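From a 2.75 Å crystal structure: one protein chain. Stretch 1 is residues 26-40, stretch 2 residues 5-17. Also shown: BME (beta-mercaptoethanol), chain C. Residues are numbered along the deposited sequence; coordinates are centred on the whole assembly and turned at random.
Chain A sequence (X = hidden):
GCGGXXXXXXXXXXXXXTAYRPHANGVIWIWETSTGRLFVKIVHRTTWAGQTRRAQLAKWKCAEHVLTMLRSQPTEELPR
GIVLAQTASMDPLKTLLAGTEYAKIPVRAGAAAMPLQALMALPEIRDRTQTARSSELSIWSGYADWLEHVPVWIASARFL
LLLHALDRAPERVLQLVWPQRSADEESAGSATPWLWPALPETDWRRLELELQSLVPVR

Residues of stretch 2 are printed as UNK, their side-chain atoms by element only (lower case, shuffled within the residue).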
# COMPACT_ATOMS: atom_id res chain seq x y z
N GLY A 26 9.03 -8.21 -6.84
CA GLY A 26 8.55 -7.57 -5.63
C GLY A 26 7.41 -6.60 -5.90
O GLY A 26 6.90 -6.48 -7.02
N VAL A 27 7.02 -5.87 -4.85
CA VAL A 27 5.91 -4.90 -4.91
C VAL A 27 6.22 -3.76 -3.95
O VAL A 27 6.79 -3.96 -2.87
CB VAL A 27 4.55 -5.55 -4.58
CG1 VAL A 27 3.49 -4.50 -4.35
CG2 VAL A 27 4.07 -6.44 -5.71
N ILE A 28 5.84 -2.54 -4.34
CA ILE A 28 5.77 -1.39 -3.44
C ILE A 28 4.31 -0.95 -3.32
O ILE A 28 3.62 -0.76 -4.34
CB ILE A 28 6.65 -0.22 -3.94
CG1 ILE A 28 8.11 -0.63 -3.94
CG2 ILE A 28 6.37 1.08 -3.08
CD1 ILE A 28 9.03 0.42 -4.48
N TRP A 29 3.82 -0.83 -2.09
CA TRP A 29 2.43 -0.46 -1.84
C TRP A 29 2.29 0.99 -1.41
O TRP A 29 3.07 1.48 -0.60
CB TRP A 29 1.84 -1.34 -0.73
CG TRP A 29 2.23 -2.75 -0.82
CD1 TRP A 29 3.34 -3.33 -0.29
CD2 TRP A 29 1.47 -3.80 -1.42
NE1 TRP A 29 3.34 -4.68 -0.55
CE2 TRP A 29 2.19 -4.99 -1.25
CE3 TRP A 29 0.25 -3.84 -2.09
CZ2 TRP A 29 1.74 -6.20 -1.72
CZ3 TRP A 29 -0.20 -5.05 -2.57
CH2 TRP A 29 0.54 -6.22 -2.38
N ILE A 30 1.24 1.65 -1.90
CA ILE A 30 0.82 2.96 -1.39
C ILE A 30 -0.68 2.92 -1.08
O ILE A 30 -1.50 2.86 -2.01
CB ILE A 30 1.12 4.11 -2.36
CG1 ILE A 30 2.62 4.21 -2.64
CG2 ILE A 30 0.53 5.45 -1.80
CD1 ILE A 30 2.93 5.29 -3.60
N TRP A 31 -1.03 3.01 0.20
CA TRP A 31 -2.42 3.06 0.65
C TRP A 31 -2.80 4.52 0.87
O TRP A 31 -2.13 5.24 1.63
CB TRP A 31 -2.59 2.24 1.93
CG TRP A 31 -3.91 2.41 2.65
CD1 TRP A 31 -5.13 2.68 2.08
CD2 TRP A 31 -4.15 2.33 4.06
NE1 TRP A 31 -6.10 2.78 3.06
CE2 TRP A 31 -5.52 2.56 4.28
CE3 TRP A 31 -3.32 2.07 5.17
CZ2 TRP A 31 -6.09 2.55 5.56
CZ3 TRP A 31 -3.90 2.06 6.44
CH2 TRP A 31 -5.26 2.30 6.61
N GLU A 32 -3.83 4.98 0.18
CA GLU A 32 -4.39 6.30 0.39
C GLU A 32 -5.52 6.19 1.41
O GLU A 32 -6.62 5.72 1.09
CB GLU A 32 -4.90 6.85 -0.94
CG GLU A 32 -5.33 8.27 -0.85
CD GLU A 32 -5.49 8.90 -2.21
OE1 GLU A 32 -6.54 8.69 -2.86
OE2 GLU A 32 -4.54 9.57 -2.65
N THR A 33 -5.26 6.67 2.64
CA THR A 33 -6.13 6.37 3.78
C THR A 33 -7.54 6.94 3.61
O THR A 33 -8.52 6.27 3.91
CB THR A 33 -5.53 6.88 5.08
OG1 THR A 33 -5.33 8.31 4.99
CG2 THR A 33 -4.20 6.18 5.40
N SER A 34 -7.65 8.21 3.19
CA SER A 34 -8.95 8.86 3.15
C SER A 34 -9.90 8.19 2.17
O SER A 34 -11.12 8.14 2.40
CB SER A 34 -8.80 10.33 2.79
OG SER A 34 -8.45 10.48 1.43
N THR A 35 -9.38 7.70 1.05
CA THR A 35 -10.22 7.17 -0.02
C THR A 35 -10.19 5.65 -0.15
O THR A 35 -11.12 5.08 -0.72
CB THR A 35 -9.80 7.76 -1.36
OG1 THR A 35 -8.40 7.50 -1.56
CG2 THR A 35 -10.03 9.22 -1.38
N GLY A 36 -9.12 5.01 0.28
CA GLY A 36 -8.95 3.59 0.12
C GLY A 36 -8.19 3.23 -1.12
O GLY A 36 -7.99 2.05 -1.39
N ARG A 37 -7.70 4.21 -1.86
CA ARG A 37 -7.12 3.93 -3.16
C ARG A 37 -5.77 3.28 -2.92
O ARG A 37 -5.03 3.71 -2.05
CB ARG A 37 -7.02 5.23 -3.95
CG ARG A 37 -6.90 5.07 -5.42
CD ARG A 37 -7.12 6.39 -6.14
NE ARG A 37 -6.30 7.46 -5.58
CZ ARG A 37 -5.86 8.52 -6.27
NH1 ARG A 37 -6.14 8.65 -7.56
NH2 ARG A 37 -5.13 9.44 -5.66
N LEU A 38 -5.49 2.18 -3.62
CA LEU A 38 -4.26 1.42 -3.41
C LEU A 38 -3.42 1.41 -4.69
O LEU A 38 -3.90 0.98 -5.74
CB LEU A 38 -4.58 -0.00 -2.96
CG LEU A 38 -3.34 -0.83 -2.65
CD1 LEU A 38 -2.64 -0.27 -1.43
CD2 LEU A 38 -3.65 -2.31 -2.46
N PHE A 39 -2.17 1.88 -4.59
CA PHE A 39 -1.19 1.86 -5.69
C PHE A 39 -0.27 0.67 -5.51
O PHE A 39 0.61 0.69 -4.63
CB PHE A 39 -0.36 3.14 -5.71
CG PHE A 39 -1.16 4.39 -5.77
CD1 PHE A 39 -1.59 4.89 -6.97
CD2 PHE A 39 -1.49 5.06 -4.61
CE1 PHE A 39 -2.32 6.07 -7.02
CE2 PHE A 39 -2.22 6.23 -4.64
CZ PHE A 39 -2.64 6.73 -5.85
N VAL A 40 -0.42 -0.34 -6.36
CA VAL A 40 0.47 -1.49 -6.40
C VAL A 40 1.48 -1.23 -7.51
O VAL A 40 1.12 -1.10 -8.69
CB VAL A 40 -0.30 -2.79 -6.65
CG1 VAL A 40 0.63 -3.96 -6.49
CG2 VAL A 40 -1.44 -2.92 -5.68
N UNK A 5 -6.82 7.42 13.42
CA UNK A 5 -6.95 8.78 12.92
C UNK A 5 -6.45 8.93 11.50
O UNK A 5 -6.30 10.06 11.02
o UNK A 5 -6.02 9.55 16.15
c UNK A 5 -6.21 9.77 13.83
o UNK A 5 -8.01 10.07 15.35
c UNK A 5 -6.79 9.81 15.21
N UNK A 6 -6.18 7.82 10.83
CA UNK A 6 -5.83 7.85 9.41
C UNK A 6 -7.01 8.24 8.53
O UNK A 6 -6.80 8.61 7.37
c UNK A 6 -2.99 6.45 9.98
c UNK A 6 -4.38 5.81 10.01
c UNK A 6 -5.30 6.48 8.99
c UNK A 6 -4.34 4.31 9.73
N UNK A 7 -8.25 8.19 9.04
CA UNK A 7 -9.38 8.68 8.27
C UNK A 7 -9.50 10.21 8.28
O UNK A 7 -10.34 10.75 7.55
c UNK A 7 -14.03 11.88 10.76
c UNK A 7 -12.23 9.87 10.06
c UNK A 7 -10.86 8.66 11.35
c UNK A 7 -13.31 11.28 11.74
c UNK A 7 -13.90 11.50 9.44
c UNK A 7 -13.00 10.50 9.06
n UNK A 7 -11.55 9.53 12.15
c UNK A 7 -11.22 8.83 10.05
c UNK A 7 -10.69 8.09 8.82
c UNK A 7 -12.40 10.28 11.38
N UNK A 8 -8.68 10.92 9.07
CA UNK A 8 -8.78 12.38 9.16
C UNK A 8 -8.55 13.06 7.81
O UNK A 8 -9.42 13.79 7.31
c UNK A 8 -10.46 13.28 13.81
c UNK A 8 -9.08 12.10 12.15
n UNK A 8 -9.46 12.46 13.51
n UNK A 8 -10.73 13.55 15.08
c UNK A 8 -7.75 12.93 10.15
n UNK A 8 -11.17 13.84 12.85
c UNK A 8 -8.21 13.18 11.57
N UNK A 9 -7.36 12.90 7.26
CA UNK A 9 -6.94 13.57 6.05
C UNK A 9 -6.55 12.55 4.98
O UNK A 9 -6.57 11.34 5.20
c UNK A 9 -4.72 13.84 7.23
o UNK A 9 -4.33 16.03 8.10
n UNK A 9 -3.23 14.33 9.08
c UNK A 9 -4.07 14.83 8.17
c UNK A 9 -5.77 14.50 6.36
N UNK A 10 -6.20 13.07 3.81
CA UNK A 10 -5.67 12.28 2.71
C UNK A 10 -4.18 12.06 2.99
O UNK A 10 -3.36 12.96 2.77
n UNK A 10 -7.14 13.15 -1.64
c UNK A 10 -5.76 12.95 -1.22
n UNK A 10 -7.18 11.42 -3.17
c UNK A 10 -7.80 12.42 -2.55
c UNK A 10 -5.63 12.14 0.09
n UNK A 10 -9.08 12.69 -2.83
c UNK A 10 -5.90 12.99 1.37
N UNK A 11 -3.83 10.89 3.55
CA UNK A 11 -2.47 10.43 3.79
C UNK A 11 -2.04 9.35 2.78
O UNK A 11 -2.88 8.67 2.18
c UNK A 11 -2.04 9.93 7.74
c UNK A 11 -2.36 10.73 6.46
c UNK A 11 -1.32 11.80 6.26
c UNK A 11 -2.33 9.86 5.21
N UNK A 12 -0.73 9.19 2.59
CA UNK A 12 -0.16 8.11 1.78
C UNK A 12 0.72 7.25 2.66
O UNK A 12 1.78 7.70 3.11
c UNK A 12 0.24 9.45 -1.88
c UNK A 12 1.57 10.04 -3.81
c UNK A 12 0.39 10.31 -4.53
c UNK A 12 1.50 9.61 -2.48
c UNK A 12 -0.92 9.72 -2.65
c UNK A 12 -0.21 9.02 -0.59
n UNK A 12 -2.00 9.46 -1.87
c UNK A 12 -0.86 10.15 -3.97
c UNK A 12 -1.56 9.05 -0.63
c UNK A 12 0.64 8.62 0.58
N UNK A 13 0.31 6.01 2.91
CA UNK A 13 1.13 5.04 3.61
C UNK A 13 1.96 4.27 2.56
O UNK A 13 1.40 3.59 1.69
c UNK A 13 -0.86 4.79 5.20
c UNK A 13 -0.45 5.72 6.36
c UNK A 13 0.27 4.08 4.44
c UNK A 13 1.15 3.40 5.47
N UNK A 14 3.28 4.38 2.64
CA UNK A 14 4.15 3.76 1.66
C UNK A 14 4.94 2.64 2.32
O UNK A 14 5.58 2.86 3.36
c UNK A 14 4.33 6.12 0.76
c UNK A 14 5.73 4.16 -0.27
c UNK A 14 5.09 4.79 1.01
N UNK A 15 4.85 1.45 1.74
CA UNK A 15 5.48 0.24 2.28
C UNK A 15 6.24 -0.43 1.14
O UNK A 15 5.62 -0.90 0.17
o UNK A 15 6.23 -2.13 3.60
o UNK A 15 4.31 -2.38 4.59
c UNK A 15 4.43 -0.69 2.90
c UNK A 15 5.04 -1.81 3.74
N UNK A 16 7.56 -0.47 1.24
CA UNK A 16 8.37 -1.10 0.21
C UNK A 16 9.08 -2.35 0.70
O UNK A 16 9.91 -2.90 -0.01
o UNK A 16 11.47 0.89 0.12
o UNK A 16 10.34 0.03 1.81
c UNK A 16 10.47 0.30 0.59
c UNK A 16 9.37 -0.08 -0.38
N UNK A 17 8.72 -2.84 1.88
CA UNK A 17 9.38 -3.98 2.50
C UNK A 17 9.31 -5.27 1.66
O UNK A 17 9.96 -6.26 2.02
c UNK A 17 6.40 -2.86 7.28
c UNK A 17 8.53 -3.34 6.18
c UNK A 17 9.19 -3.15 4.85
n UNK A 17 6.96 -3.17 8.45
c UNK A 17 8.79 -4.21 3.88
n UNK A 17 7.13 -2.93 6.17
n UNK A 17 5.12 -2.47 7.23
C1 BME C . 8.46 2.85 1.80
C2 BME C . 9.59 3.86 1.78
O1 BME C . 8.76 2.01 2.89
S2 BME C . 9.68 4.85 0.26

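Position 5 carries two carbons, the second bearing two oxygens, and is out of reach of stretch 1: Asp5, whose charge is readily solvated at this exposed site. Position 6 has four carbons forked at the second, and a terminal carbon lies 3.8 Å from Trp31 CH2. This is Leu6, its CD1 making that apolar fit, while its backbone O accepts a 2.8 Å hydrogen bond from Thr33 OG1. Position 7 holds one carbon and fused five- and six-membered rings with one nitrogen. This is Trp7, whose CB points away from stretch 1, which does not account for the choice. At position 8, three carbons, a nitrogen and a carbon with two more nitrogens make Arg8, which closes a type I turn and forms a salt bridge with Asp5. Position 9 has three carbons, the third with one oxygen and one nitrogen, and nears stretch 1 mainly through its backbone: Gln9, poorly ordered, its polar group tolerated where it is partly exposed.

Position 10 again has three carbons, a nitrogen and a carbon with two nitrogens, one of them 2.8 Å from Glu32 OE1. This is Arg10, whose long chain brings NH1 into that salt bridge. Glu32 also binds Arg37, and its negative charge helps offset the closeness of the two guanidinium groups. Position 11 has four carbons forked at the second, its CB 3.4 Å from Thr33 OG1. Apolar Leu11 suits this buried place; independently of the side chain, its backbone O accepts a hydrogen bond from Thr33 N (3.1 Å).

Position 12 has one carbon and fused rings with a single nitrogen, which meets Glu32 OE2 at 2.7 Å. Trp12 NE1 donates a nearly linear hydrogen bond to Glu32 OE2, while Ile30 CG2 packs over the ring face and the edge of Phe39 approaches the six-membered ring. Position 13, four carbons forked at the first with one arm two carbons long, has a carbon 3.7 Å from Trp31 CE3: Ile13, through its CG1. Position 14, one carbon carrying two, has a carbon 3.9 Å from Ile30 CG1. It is Val14, a branched apolar side chain in a buried place, touching through CG1.

Position 15 has two carbons, the second with two oxygens. Asp15 pairs through its backbone with Trp29, leaving its carboxylate free to bind the side chain of position 17. Position 16 has the same atoms, its CB 3.8 Å from Ile28 CG1; Asp16 binds beta-mercaptoethanol through its carboxylate. Position 17, three carbons, a nitrogen and a carbon with two nitrogens, is Arg17, whose CA-to-CB bond points away from stretch 1; its NH2 forms a salt bridge with Asp15 OD2 (2.8 Å).

The contact is an antiparallel strand pairing. Reciprocal backbone bonds join Trp29 to Asp15 and Trp31 to Ile13. Ile30, Glu32, Trp12 and Val14 share one face, where apolar packing adjoins the buried Glu32 carboxylate; Trp29, Trp31, Ile13 and Asp15 occupy the other. Beyond the strand, Thr33 OG1 anchors the loop at Leu6.

Stretch 2 5-17: DLWRQRLWIVDDR
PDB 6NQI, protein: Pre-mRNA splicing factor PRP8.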